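Local coordinates for lipolytic enzyme, G-D-S-L family (Bacteroides thetaiotaomicron, PDB 7BR2), which metabolises the drug diltiazem as a gut microbial serine esterase of the SGNH (GDSL) hydrolase family, at residues P80-V85 and H129-M134; D20-L25 and I52-G57; K14-G19 and K222-A227; D66-L71 and F117-K122; G33-F38 and M214-L219. One frame throughout, in Å; residues are numbered along the deposited sequence.

Contact 1. Residues P80-V85 and H129-M134; sequences PTVLMV and HTRIVM
Strands 82-85 and 131-134 run parallel, their axes 4.7 Å apart and inclined by 21°, joined by the bonds R131 N to T81 O, L83 N to R131 O (2.8 Å, 167° at the hydrogen), V133 N to L83 O and V85 N to V133 O. The R131 carbonyl is met almost along its C=O axis, whereas R131 N approaches T81 O from above the carbonyl plane. V82, R131, M84 and V133 share one face. R131 sets out with CG anti to the backbone N (chi1 -179°) and bends at chi3, which puts V82 CG1 4.0 Å above the guanidinium plane, over the group's centre. NH1 continues to E176 in a salt bridge and to K14 O. An alanine in place of R131 would remove that flat cover and both polar links, and would probably loosen the hold on the chain at K14. M84, bent at chi2 and chi3, runs SD alongside V133 CB (3.7 Å). On the other face L83 CD2 meets I132 CD1 (4.0 Å), and the curled M134 brings CE to V85 CB (3.8 Å). F124 of helix 102-125 packs on L83, V85 and I132; strand 21-26 pairs with the far edge of 82-85, and strand 176-179 touches V133 and M134.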
# COMPACT_ATOMS: atom_id res chain seq x y z
N PRO A 80 -10.68 9.82 11.39
CA PRO A 80 -9.83 8.63 11.50
C PRO A 80 -9.93 8.02 12.89
O PRO A 80 -10.04 8.73 13.89
CB PRO A 80 -8.43 9.18 11.23
CG PRO A 80 -8.49 10.60 11.68
CD PRO A 80 -9.88 11.06 11.30
N THR A 81 -9.94 6.68 12.92
CA THR A 81 -9.64 5.93 14.13
C THR A 81 -8.15 5.64 14.25
O THR A 81 -7.64 5.53 15.37
CB THR A 81 -10.44 4.61 14.16
OG1 THR A 81 -10.04 3.76 13.07
CG2 THR A 81 -11.95 4.85 14.09
N VAL A 82 -7.46 5.55 13.12
CA VAL A 82 -6.01 5.40 13.06
C VAL A 82 -5.49 6.37 12.01
O VAL A 82 -5.93 6.34 10.86
CB VAL A 82 -5.59 3.96 12.71
CG1 VAL A 82 -4.09 3.80 12.90
CG2 VAL A 82 -6.34 2.95 13.58
N LEU A 83 -4.52 7.20 12.39
CA LEU A 83 -3.97 8.24 11.52
C LEU A 83 -2.47 8.00 11.36
O LEU A 83 -1.73 8.00 12.35
CB LEU A 83 -4.23 9.64 12.10
CG LEU A 83 -3.61 10.85 11.37
CD1 LEU A 83 -4.16 10.98 9.97
CD2 LEU A 83 -3.83 12.14 12.14
N MET A 84 -2.04 7.75 10.13
CA MET A 84 -0.63 7.64 9.80
C MET A 84 -0.14 8.97 9.24
O MET A 84 -0.83 9.60 8.44
CB MET A 84 -0.39 6.51 8.80
CG MET A 84 -0.29 5.12 9.44
SD MET A 84 -1.76 4.56 10.36
CE MET A 84 -3.01 4.51 9.07
N VAL A 85 1.04 9.41 9.69
CA VAL A 85 1.58 10.73 9.36
C VAL A 85 2.98 10.55 8.78
O VAL A 85 3.86 9.99 9.43
CB VAL A 85 1.60 11.66 10.59
CG1 VAL A 85 2.14 13.03 10.23
CG2 VAL A 85 0.22 11.75 11.23
N HIS A 129 -10.03 10.02 20.38
CA HIS A 129 -10.18 8.61 20.05
C HIS A 129 -9.53 8.31 18.70
O HIS A 129 -10.15 7.78 17.78
CB HIS A 129 -11.65 8.22 20.05
CG HIS A 129 -12.36 8.53 21.33
ND1 HIS A 129 -12.18 7.79 22.48
CD2 HIS A 129 -13.26 9.49 21.64
CE1 HIS A 129 -12.93 8.29 23.45
NE2 HIS A 129 -13.60 9.32 22.97
N THR A 130 -8.26 8.68 18.56
CA THR A 130 -7.53 8.43 17.32
C THR A 130 -6.14 7.89 17.64
O THR A 130 -5.36 8.55 18.34
CB THR A 130 -7.42 9.69 16.46
OG1 THR A 130 -8.72 10.18 16.12
CG2 THR A 130 -6.64 9.40 15.17
N ARG A 131 -5.85 6.69 17.17
CA ARG A 131 -4.51 6.15 17.26
C ARG A 131 -3.59 6.84 16.25
O ARG A 131 -3.87 6.85 15.04
CB ARG A 131 -4.55 4.64 17.01
CG ARG A 131 -3.19 3.96 17.10
CD ARG A 131 -3.32 2.49 17.49
NE ARG A 131 -4.09 1.66 16.56
CZ ARG A 131 -3.54 0.90 15.61
NH1 ARG A 131 -2.23 0.89 15.43
NH2 ARG A 131 -4.32 0.16 14.82
N ILE A 132 -2.48 7.40 16.74
CA ILE A 132 -1.53 8.14 15.92
C ILE A 132 -0.35 7.23 15.59
O ILE A 132 0.22 6.59 16.48
CB ILE A 132 -1.05 9.42 16.62
CG1 ILE A 132 -2.24 10.29 17.04
CG2 ILE A 132 -0.16 10.24 15.71
CD1 ILE A 132 -3.06 10.80 15.87
N VAL A 133 0.02 7.15 14.31
CA VAL A 133 1.14 6.32 13.86
C VAL A 133 2.10 7.18 13.04
O VAL A 133 1.80 7.54 11.88
CB VAL A 133 0.66 5.12 13.04
CG1 VAL A 133 1.84 4.28 12.59
CG2 VAL A 133 -0.33 4.28 13.86
N MET A 134 3.26 7.49 13.61
CA MET A 134 4.30 8.16 12.84
C MET A 134 4.91 7.16 11.87
O MET A 134 5.32 6.07 12.29
CB MET A 134 5.37 8.73 13.77
CG MET A 134 4.89 9.84 14.69
SD MET A 134 4.50 11.35 13.81
CE MET A 134 2.78 11.60 14.25

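Contact 2. Residues D20-L25 and I52-G57; sequences DRAVFL and IRVFNG
The tightly packed, buried part of the contact lies at the C-terminal ends of these two parallel strands, where G57 pairs with L25: a CB on G57 would come within 3.3 Å of both F24 O and V23 CG1, so the absence of a side chain lets the chains meet there. G57 N binds F24 O (2.9 Å) from well above the carbonyl plane, while F24 N reaches F55 O nearly straight, 175° at the hydrogen. The F24 ring, its CG beside the backbone N, takes V54 CG1 against CE1 (3.6 Å) at its edge, where F55 O also lies in the ring plane; F220 meets this ring edge-to-face. Strands 21-26 and 53-58, linked through helix 35-46, form a beta-alpha-beta unit of the parallel SGNH-hydrolase sheet, with 53-58 outermost on that side. Beyond L25 the chain enters the Gly-Asn-Ser segment that probably supplies the nucleophile. The partly solvent-exposed side is carried by R21, R53 and F55. F55 CZ sits 3.3 Å from the R21 guanidinium plane, offset toward its rim, the two planes 57° apart, and F55 CD1 touches V23 CG2 at 3.8 Å. R53 extends alongside R21, with NH1 of R21 4.7 Å from NE of R53; the like charges are likely to be eased by partners elsewhere, since R53 NH2 forms a salt bridge with D428 and R21 NH2 bonds K78 O.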
# COMPACT_ATOMS: atom_id res chain seq x y z
N ASP A 20 -12.34 0.04 11.52
CA ASP A 20 -11.33 1.08 11.55
C ASP A 20 -11.46 2.00 10.34
O ASP A 20 -11.97 1.62 9.28
CB ASP A 20 -9.93 0.46 11.59
CG ASP A 20 -9.34 0.40 13.00
OD1 ASP A 20 -9.74 1.22 13.86
OD2 ASP A 20 -8.52 -0.51 13.26
N ARG A 21 -11.05 3.24 10.52
CA ARG A 21 -10.93 4.24 9.46
C ARG A 21 -9.48 4.72 9.50
O ARG A 21 -9.11 5.55 10.34
CB ARG A 21 -11.93 5.37 9.67
CG ARG A 21 -13.39 4.89 9.72
CD ARG A 21 -14.33 5.97 10.23
NE ARG A 21 -14.41 7.13 9.32
CZ ARG A 21 -15.06 7.15 8.16
NH1 ARG A 21 -15.70 6.06 7.72
NH2 ARG A 21 -15.07 8.25 7.43
N ALA A 22 -8.64 4.14 8.65
CA ALA A 22 -7.20 4.40 8.64
C ALA A 22 -6.89 5.44 7.57
O ALA A 22 -7.00 5.15 6.38
CB ALA A 22 -6.43 3.11 8.39
N VAL A 23 -6.49 6.64 7.99
CA VAL A 23 -6.16 7.73 7.08
C VAL A 23 -4.65 7.86 6.99
O VAL A 23 -3.97 7.97 8.02
CB VAL A 23 -6.79 9.06 7.53
CG1 VAL A 23 -6.41 10.17 6.56
CG2 VAL A 23 -8.31 8.93 7.68
N PHE A 24 -4.12 7.85 5.76
CA PHE A 24 -2.68 7.99 5.50
C PHE A 24 -2.40 9.42 5.03
O PHE A 24 -2.59 9.74 3.85
CB PHE A 24 -2.23 6.99 4.45
CG PHE A 24 -2.17 5.58 4.95
CD1 PHE A 24 -3.29 4.77 4.92
CD2 PHE A 24 -0.98 5.06 5.45
CE1 PHE A 24 -3.25 3.45 5.39
CE2 PHE A 24 -0.92 3.76 5.90
CZ PHE A 24 -2.06 2.95 5.88
N LEU A 25 -1.93 10.26 5.94
CA LEU A 25 -1.65 11.65 5.62
C LEU A 25 -0.25 11.78 5.02
O LEU A 25 0.74 11.30 5.60
CB LEU A 25 -1.78 12.50 6.88
CG LEU A 25 -1.15 13.90 6.90
CD1 LEU A 25 -1.74 14.77 5.81
CD2 LEU A 25 -1.39 14.51 8.25
N ILE A 52 -12.76 -2.83 6.84
CA ILE A 52 -12.14 -1.60 7.28
C ILE A 52 -12.26 -0.59 6.14
O ILE A 52 -12.71 -0.92 5.04
CB ILE A 52 -10.65 -1.80 7.65
CG1 ILE A 52 -9.85 -2.14 6.39
CG2 ILE A 52 -10.51 -2.92 8.67
CD1 ILE A 52 -8.38 -1.94 6.55
N ARG A 53 -11.78 0.63 6.39
CA ARG A 53 -11.75 1.68 5.39
C ARG A 53 -10.41 2.39 5.48
O ARG A 53 -10.00 2.80 6.56
CB ARG A 53 -12.89 2.69 5.57
CG ARG A 53 -14.15 2.28 4.84
CD ARG A 53 -15.35 3.14 5.23
NE ARG A 53 -16.56 2.56 4.64
CZ ARG A 53 -16.94 2.78 3.39
NH1 ARG A 53 -16.22 3.57 2.59
NH2 ARG A 53 -18.04 2.20 2.93
N VAL A 54 -9.72 2.47 4.35
CA VAL A 54 -8.48 3.21 4.20
C VAL A 54 -8.75 4.47 3.38
O VAL A 54 -9.55 4.46 2.44
CB VAL A 54 -7.42 2.31 3.54
CG1 VAL A 54 -6.12 3.07 3.29
CG2 VAL A 54 -7.17 1.11 4.45
N PHE A 55 -8.08 5.57 3.75
CA PHE A 55 -8.23 6.86 3.09
C PHE A 55 -6.87 7.36 2.66
O PHE A 55 -5.92 7.39 3.45
CB PHE A 55 -8.89 7.89 4.02
CG PHE A 55 -10.29 7.54 4.43
CD1 PHE A 55 -10.52 6.66 5.50
CD2 PHE A 55 -11.38 8.07 3.76
CE1 PHE A 55 -11.81 6.32 5.88
CE2 PHE A 55 -12.68 7.74 4.14
CZ PHE A 55 -12.89 6.86 5.20
N ASN A 56 -6.78 7.74 1.39
CA ASN A 56 -5.67 8.53 0.89
C ASN A 56 -5.79 9.97 1.40
O ASN A 56 -6.76 10.67 1.07
CB ASN A 56 -5.70 8.47 -0.64
CG ASN A 56 -4.56 9.22 -1.30
OD1 ASN A 56 -3.85 10.00 -0.66
ND2 ASN A 56 -4.40 9.00 -2.60
N GLY A 57 -4.83 10.44 2.20
CA GLY A 57 -4.83 11.83 2.62
C GLY A 57 -3.55 12.51 2.19
O GLY A 57 -2.93 13.27 2.94

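Contact 3. Residues K14-G19 and K222-A227; sequences KPFKEG and KAQGFA
The F16 ring carries the Q224 amide nitrogen on one face, NE2 standing 3.4 Å above the plane over the ring centre, with ring and amide planes 73° apart. The F226 ring has the backbone oxygen of Q224, O, over the centre of one face, and its CZ tip touches P15 CB at 3.6 Å. The extended Q224 chain reaches K14, where NE2 gives a weak, bent hydrogen bond to K14 O (3.1 Å, 130°); at the other end of the amide OE1 bonds Y43 OH, a hydroxyl that also meets F16 N, so the amide is held at both ends, more loosely at NE2. An alanine in place of F16 would take away the surface under NE2 and would probably leave the Q224 amide less firmly held. G225, with positive phi, is the C-prime residue of the Schellman motif ending helix 210-223. The N-terminal lead-in is thereby joined to that helix end: F16 lies on V82 and M84 of strand 82-85 and on F220, while F226 meets Y42 of helix 35-46.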
# COMPACT_ATOMS: atom_id res chain seq x y z
N LYS A 14 -0.04 -1.60 15.78
CA LYS A 14 -1.12 -2.56 15.94
C LYS A 14 -1.88 -2.73 14.63
O LYS A 14 -2.05 -1.77 13.89
CB LYS A 14 -2.11 -2.14 17.03
CG LYS A 14 -1.79 -2.65 18.41
CD LYS A 14 -2.81 -2.09 19.39
CE LYS A 14 -2.60 -0.61 19.68
NZ LYS A 14 -3.57 -0.12 20.71
N PRO A 15 -2.33 -3.95 14.32
CA PRO A 15 -3.12 -4.15 13.10
C PRO A 15 -4.44 -3.40 13.17
O PRO A 15 -4.94 -3.06 14.24
CB PRO A 15 -3.37 -5.67 13.08
CG PRO A 15 -3.06 -6.14 14.48
CD PRO A 15 -2.03 -5.22 15.02
N PHE A 16 -5.00 -3.12 11.99
CA PHE A 16 -6.34 -2.56 11.94
C PHE A 16 -7.36 -3.65 12.29
O PHE A 16 -7.13 -4.84 12.04
CB PHE A 16 -6.63 -1.98 10.55
CG PHE A 16 -5.60 -0.97 10.07
CD1 PHE A 16 -5.09 -0.02 10.93
CD2 PHE A 16 -5.13 -1.00 8.75
CE1 PHE A 16 -4.14 0.91 10.49
CE2 PHE A 16 -4.18 -0.06 8.31
CZ PHE A 16 -3.69 0.89 9.18
N LYS A 17 -8.48 -3.25 12.88
CA LYS A 17 -9.55 -4.18 13.27
C LYS A 17 -10.87 -3.71 12.67
O LYS A 17 -10.95 -2.63 12.07
CB LYS A 17 -9.66 -4.34 14.79
CG LYS A 17 -10.20 -3.11 15.50
CD LYS A 17 -10.27 -3.33 17.03
CE LYS A 17 -10.78 -2.08 17.78
NZ LYS A 17 -12.22 -1.74 17.49
N GLU A 18 -11.92 -4.52 12.83
CA GLU A 18 -13.20 -4.25 12.18
C GLU A 18 -13.68 -2.84 12.48
O GLU A 18 -13.64 -2.39 13.62
CB GLU A 18 -14.26 -5.27 12.61
CG GLU A 18 -15.63 -5.05 11.95
CD GLU A 18 -16.63 -4.24 12.80
OE1 GLU A 18 -17.46 -3.50 12.21
OE2 GLU A 18 -16.57 -4.31 14.04
N GLY A 19 -14.10 -2.13 11.43
CA GLY A 19 -14.65 -0.80 11.60
C GLY A 19 -13.64 0.33 11.64
O GLY A 19 -14.04 1.49 11.79
N LYS A 222 4.42 -5.73 7.62
CA LYS A 222 5.36 -6.39 8.52
C LYS A 222 5.40 -5.67 9.87
O LYS A 222 5.44 -6.31 10.92
CB LYS A 222 6.74 -6.51 7.87
CG LYS A 222 7.87 -7.03 8.79
CD LYS A 222 9.07 -7.59 7.99
CE LYS A 222 10.20 -6.58 8.00
NZ LYS A 222 11.40 -7.00 7.26
N ALA A 223 5.34 -4.34 9.85
CA ALA A 223 5.24 -3.59 11.09
C ALA A 223 3.94 -3.86 11.84
O ALA A 223 3.86 -3.61 13.04
CB ALA A 223 5.37 -2.09 10.82
N GLN A 224 2.91 -4.36 11.15
CA GLN A 224 1.68 -4.76 11.82
C GLN A 224 1.69 -6.24 12.21
O GLN A 224 0.65 -6.77 12.63
CB GLN A 224 0.47 -4.43 10.95
CG GLN A 224 0.25 -2.93 10.74
CD GLN A 224 -1.12 -2.61 10.13
OE1 GLN A 224 -1.49 -3.16 9.10
NE2 GLN A 224 -1.86 -1.70 10.76
N GLY A 225 2.82 -6.92 12.07
CA GLY A 225 2.94 -8.28 12.58
C GLY A 225 2.43 -9.37 11.67
O GLY A 225 2.07 -10.44 12.17
N PHE A 226 2.35 -9.13 10.36
CA PHE A 226 1.85 -10.13 9.42
C PHE A 226 2.95 -10.90 8.70
O PHE A 226 2.64 -11.84 7.96
CB PHE A 226 0.96 -9.45 8.36
CG PHE A 226 -0.24 -8.74 8.95
CD1 PHE A 226 -1.04 -9.36 9.90
CD2 PHE A 226 -0.54 -7.44 8.56
CE1 PHE A 226 -2.13 -8.71 10.45
CE2 PHE A 226 -1.62 -6.78 9.11
CZ PHE A 226 -2.42 -7.40 10.05
N ALA A 227 4.21 -10.51 8.87
CA ALA A 227 5.30 -11.21 8.19
C ALA A 227 5.51 -12.58 8.81
O ALA A 227 5.66 -12.71 10.03
CB ALA A 227 6.59 -10.39 8.27

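Contact 4. Residues D66-L71 and F117-K122; sequences DMNKRL and FQQMEK
Q119 points toward helix 64-75 only through its first carbon, CB lying 3.6 Å from N68 OD1; CG stands beside the backbone N and the chain bends at chi2. Q119 NE2 gives a hydrogen bond to a water oxygen (3.2 Å), and N68 ND2 gives one to the same water, so the amides are bridged rather than bonded directly. M120 carries the apolar part. It slides past N68 in the opposite direction, CG against N68 CB (3.5 Å), and a bend at chi3 (86°) sends CE against both M67 CB (3.6 Å) and L71 CD2 (3.8 Å), where L25 of the sheet also meets it. The local axes, 9.0 Å apart at an angle of 29°, run in roughly the same direction, as expected for neighbouring helices packed side by side on one face of the parallel sheet in the alpha/beta/alpha sandwich of SGNH hydrolases.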
# COMPACT_ATOMS: atom_id res chain seq x y z
N ASP A 66 1.63 22.56 5.06
CA ASP A 66 0.38 22.37 4.32
C ASP A 66 -0.51 21.31 4.96
O ASP A 66 -1.74 21.47 5.06
CB ASP A 66 0.69 21.98 2.88
CG ASP A 66 1.66 22.94 2.22
OD1 ASP A 66 1.26 24.11 2.01
OD2 ASP A 66 2.80 22.53 1.90
N MET A 67 0.09 20.19 5.36
CA MET A 67 -0.62 19.16 6.09
C MET A 67 -1.31 19.73 7.33
O MET A 67 -2.49 19.43 7.61
CB MET A 67 0.37 18.05 6.44
CG MET A 67 0.90 17.34 5.19
SD MET A 67 2.10 16.05 5.62
CE MET A 67 2.96 15.78 4.08
N ASN A 68 -0.60 20.59 8.07
CA ASN A 68 -1.18 21.22 9.25
C ASN A 68 -2.35 22.13 8.87
O ASN A 68 -3.36 22.16 9.58
CB ASN A 68 -0.12 22.02 10.01
CG ASN A 68 -0.69 22.71 11.24
OD1 ASN A 68 -1.05 22.04 12.22
ND2 ASN A 68 -0.82 24.03 11.19
N LYS A 69 -2.19 22.93 7.80
CA LYS A 69 -3.29 23.80 7.35
C LYS A 69 -4.57 23.02 7.09
O LYS A 69 -5.67 23.53 7.32
CB LYS A 69 -2.94 24.53 6.05
CG LYS A 69 -2.00 25.70 6.06
CD LYS A 69 -1.99 26.31 4.64
CE LYS A 69 -2.02 25.21 3.59
NZ LYS A 69 -2.66 25.54 2.29
N ARG A 70 -4.45 21.79 6.56
CA ARG A 70 -5.64 21.07 6.10
C ARG A 70 -6.12 19.98 7.05
O ARG A 70 -7.03 19.23 6.69
CB ARG A 70 -5.41 20.48 4.71
CG ARG A 70 -4.35 19.41 4.64
CD ARG A 70 -4.26 18.87 3.21
NE ARG A 70 -3.01 18.16 2.93
CZ ARG A 70 -2.87 16.84 2.97
NH1 ARG A 70 -3.91 16.07 3.29
NH2 ARG A 70 -1.69 16.30 2.68
N LEU A 71 -5.52 19.84 8.24
CA LEU A 71 -6.01 18.85 9.20
C LEU A 71 -7.53 18.91 9.44
O LEU A 71 -8.22 17.88 9.40
CB LEU A 71 -5.28 19.00 10.54
CG LEU A 71 -3.85 18.48 10.61
CD1 LEU A 71 -3.30 18.66 12.03
CD2 LEU A 71 -3.78 17.05 10.16
N PHE A 117 5.80 20.61 12.14
CA PHE A 117 5.37 19.35 12.73
C PHE A 117 4.87 19.55 14.14
O PHE A 117 3.96 18.83 14.57
CB PHE A 117 6.50 18.32 12.73
CG PHE A 117 6.16 17.06 13.47
CD1 PHE A 117 5.41 16.06 12.87
CD2 PHE A 117 6.58 16.86 14.78
CE1 PHE A 117 5.09 14.90 13.54
CE2 PHE A 117 6.26 15.70 15.47
CZ PHE A 117 5.51 14.71 14.85
N GLN A 118 5.45 20.49 14.89
CA GLN A 118 5.04 20.70 16.28
C GLN A 118 3.61 21.23 16.36
O GLN A 118 2.86 20.88 17.28
CB GLN A 118 6.01 21.67 16.97
CG GLN A 118 7.35 21.03 17.40
CD GLN A 118 8.35 22.04 17.96
OE1 GLN A 118 9.10 22.67 17.21
NE2 GLN A 118 8.38 22.17 19.28
N GLN A 119 3.21 22.07 15.41
CA GLN A 119 1.81 22.47 15.30
C GLN A 119 0.93 21.24 15.13
O GLN A 119 -0.05 21.03 15.86
CB GLN A 119 1.66 23.42 14.11
CG GLN A 119 2.37 24.78 14.26
CD GLN A 119 1.91 25.55 15.47
OE1 GLN A 119 2.51 25.48 16.54
NE2 GLN A 119 0.81 26.28 15.31
N MET A 120 1.31 20.37 14.19
CA MET A 120 0.54 19.14 14.00
C MET A 120 0.52 18.29 15.27
O MET A 120 -0.53 17.78 15.67
CB MET A 120 1.10 18.33 12.83
CG MET A 120 1.07 19.04 11.49
SD MET A 120 1.58 17.88 10.22
CE MET A 120 -0.00 17.15 9.92
N GLU A 121 1.68 18.16 15.92
CA GLU A 121 1.84 17.32 17.10
C GLU A 121 0.89 17.76 18.20
O GLU A 121 0.23 16.94 18.84
CB GLU A 121 3.28 17.43 17.59
CG GLU A 121 3.73 16.46 18.64
CD GLU A 121 5.06 16.87 19.24
OE1 GLU A 121 5.48 18.02 19.02
OE2 GLU A 121 5.69 16.04 19.92
N LYS A 122 0.85 19.07 18.43
CA LYS A 122 -0.13 19.63 19.35
C LYS A 122 -1.54 19.22 18.96
O LYS A 122 -2.34 18.83 19.82
CB LYS A 122 0.01 21.15 19.41
CG LYS A 122 -1.08 21.78 20.23
CD LYS A 122 -0.79 23.23 20.62
CE LYS A 122 -1.70 23.64 21.79
NZ LYS A 122 -3.16 23.45 21.49
O HOH W 1 -1.58 26.37 13.24

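Contact 5. Residues G33-F38 and M214-L219; sequences GRYHSF and MVMAYL
Two methionines of one helix each set a sulfur beside an aromatic ring of the other, and no hydrogen bond passes between the segments. M214 bends at chi2 and chi3 so that SD stands 4.4 Å from the centroid of the F38 ring, 40° off its normal; M216 SD lies farther from the Y35 ring, 5.2 Å from the centroid and 46° off the normal. Both are oblique Met-aromatic contacts. In the second the methyl does the touching, since a bend at chi3 carries M216 CE to Y35 CD2 (3.7 Å). A217 sits between the two pairs, its CB against F38 CB (3.6 Å) and Y35 O (3.7 Å); its small side chain lets the backbones come close, the CA atoms of Y35 and A217 being 5.0 Å apart. The F38 ring has M214 N near its plane at the edge and R34 O over one face toward the rim. Y35 takes the crowded position, CG between the backbone N and the carbonyl carbon (chi1 70°), and its OH bonds T30 OG1. W180 meets the Y35 ring edge-to-face and bonds M216 O through NE1. The contact pairs helix 35-46, which follows the segment with the probable nucleophile, with helix 210-223, which follows the Asp-x-x-His segment expected to complete the triad, a pairing consistent with the SGNH-hydrolase fold.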
# COMPACT_ATOMS: atom_id res chain seq x y z
N GLY A 33 0.34 7.73 -5.07
CA GLY A 33 0.81 6.37 -4.95
C GLY A 33 -0.24 5.38 -4.45
O GLY A 33 -1.35 5.73 -4.07
N ARG A 34 0.17 4.11 -4.41
CA ARG A 34 -0.77 3.02 -4.15
C ARG A 34 -0.46 2.20 -2.90
O ARG A 34 -1.18 1.24 -2.62
CB ARG A 34 -0.82 2.08 -5.36
CG ARG A 34 -1.65 2.59 -6.55
CD ARG A 34 -1.56 1.60 -7.69
NE ARG A 34 -2.32 1.97 -8.88
CZ ARG A 34 -1.93 2.85 -9.80
NH1 ARG A 34 -0.79 3.52 -9.67
NH2 ARG A 34 -2.69 3.08 -10.86
N TYR A 35 0.55 2.57 -2.12
CA TYR A 35 0.90 1.73 -0.98
C TYR A 35 -0.30 1.54 -0.06
O TYR A 35 -0.53 0.44 0.45
CB TYR A 35 2.09 2.32 -0.21
CG TYR A 35 1.83 3.59 0.56
CD1 TYR A 35 1.24 3.57 1.83
CD2 TYR A 35 2.23 4.82 0.05
CE1 TYR A 35 1.01 4.76 2.55
CE2 TYR A 35 2.02 6.01 0.76
CZ TYR A 35 1.41 5.97 2.01
OH TYR A 35 1.20 7.15 2.69
N HIS A 36 -1.10 2.60 0.13
CA HIS A 36 -2.27 2.50 0.99
C HIS A 36 -3.33 1.62 0.35
O HIS A 36 -4.00 0.84 1.05
CB HIS A 36 -2.82 3.89 1.31
CG HIS A 36 -2.80 4.84 0.15
ND1 HIS A 36 -3.74 4.82 -0.86
CD2 HIS A 36 -1.96 5.87 -0.14
CE1 HIS A 36 -3.46 5.77 -1.74
NE2 HIS A 36 -2.40 6.43 -1.32
N SER A 37 -3.46 1.70 -0.97
CA SER A 37 -4.38 0.81 -1.68
C SER A 37 -3.90 -0.65 -1.59
O SER A 37 -4.72 -1.57 -1.44
CB SER A 37 -4.52 1.26 -3.13
OG SER A 37 -5.52 0.53 -3.81
N PHE A 38 -2.59 -0.87 -1.66
CA PHE A 38 -2.05 -2.23 -1.55
C PHE A 38 -2.26 -2.78 -0.14
O PHE A 38 -2.56 -3.97 0.05
CB PHE A 38 -0.57 -2.21 -1.93
CG PHE A 38 -0.31 -1.85 -3.39
CD1 PHE A 38 -1.31 -1.99 -4.35
CD2 PHE A 38 0.94 -1.37 -3.79
CE1 PHE A 38 -1.07 -1.67 -5.68
CE2 PHE A 38 1.18 -1.04 -5.12
CZ PHE A 38 0.18 -1.20 -6.07
N MET A 214 4.49 -1.24 -3.44
CA MET A 214 4.20 -2.56 -2.91
C MET A 214 5.21 -2.94 -1.83
O MET A 214 4.85 -3.58 -0.84
CB MET A 214 4.17 -3.59 -4.03
CG MET A 214 3.58 -4.93 -3.62
SD MET A 214 2.01 -4.81 -2.74
CE MET A 214 2.35 -5.84 -1.31
N VAL A 215 6.47 -2.52 -1.99
CA VAL A 215 7.44 -2.73 -0.92
C VAL A 215 7.04 -1.95 0.32
O VAL A 215 7.16 -2.43 1.45
CB VAL A 215 8.87 -2.37 -1.40
CG1 VAL A 215 9.80 -2.23 -0.22
CG2 VAL A 215 9.38 -3.43 -2.35
N MET A 216 6.56 -0.72 0.13
CA MET A 216 6.10 0.07 1.26
C MET A 216 4.93 -0.61 1.96
O MET A 216 4.87 -0.64 3.20
CB MET A 216 5.70 1.47 0.79
CG MET A 216 6.88 2.33 0.41
SD MET A 216 6.42 3.84 -0.48
CE MET A 216 5.85 4.86 0.89
N ALA A 217 3.99 -1.14 1.18
CA ALA A 217 2.88 -1.88 1.77
C ALA A 217 3.39 -3.09 2.53
O ALA A 217 2.95 -3.35 3.65
CB ALA A 217 1.89 -2.29 0.68
N TYR A 218 4.33 -3.82 1.93
CA TYR A 218 4.94 -4.98 2.56
C TYR A 218 5.53 -4.60 3.91
O TYR A 218 5.27 -5.26 4.92
CB TYR A 218 6.03 -5.53 1.64
CG TYR A 218 7.08 -6.35 2.36
CD1 TYR A 218 6.82 -7.66 2.74
CD2 TYR A 218 8.31 -5.79 2.71
CE1 TYR A 218 7.76 -8.40 3.41
CE2 TYR A 218 9.25 -6.51 3.39
CZ TYR A 218 8.98 -7.82 3.74
OH TYR A 218 9.93 -8.55 4.43
N LEU A 219 6.29 -3.51 3.95
CA LEU A 219 6.94 -3.10 5.18
C LEU A 219 5.93 -2.67 6.24
O LEU A 219 6.09 -2.99 7.42
CB LEU A 219 7.93 -1.97 4.90
CG LEU A 219 9.17 -2.42 4.11
CD1 LEU A 219 9.96 -1.23 3.58
CD2 LEU A 219 10.03 -3.34 5.00

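In the fold
From the N terminus, the lead-in 14-19 opens contact 3, the longest loop, which closes only at 222-227 and encloses the other four. Contact 2 follows, joining strand 21-26 to 53-58; contact 5 starts from 33-38 inside that loop and ends at 214-219, so contacts 2 and 5 cross. After contact 2 has closed, 66-71 opens contact 4 and 80-85 opens contact 1; their partners 117-122 and 129-134 come in the same order, so these two also cross, both nested within contact 5. Contacts 1 and 2 share one sheet through neighbouring strands 82-85 and 21-26. Contact 4 packs helices on one face of that sheet, contact 5 lies against F24 on the opposite face; contacts 3 and 5 share helix 210-223.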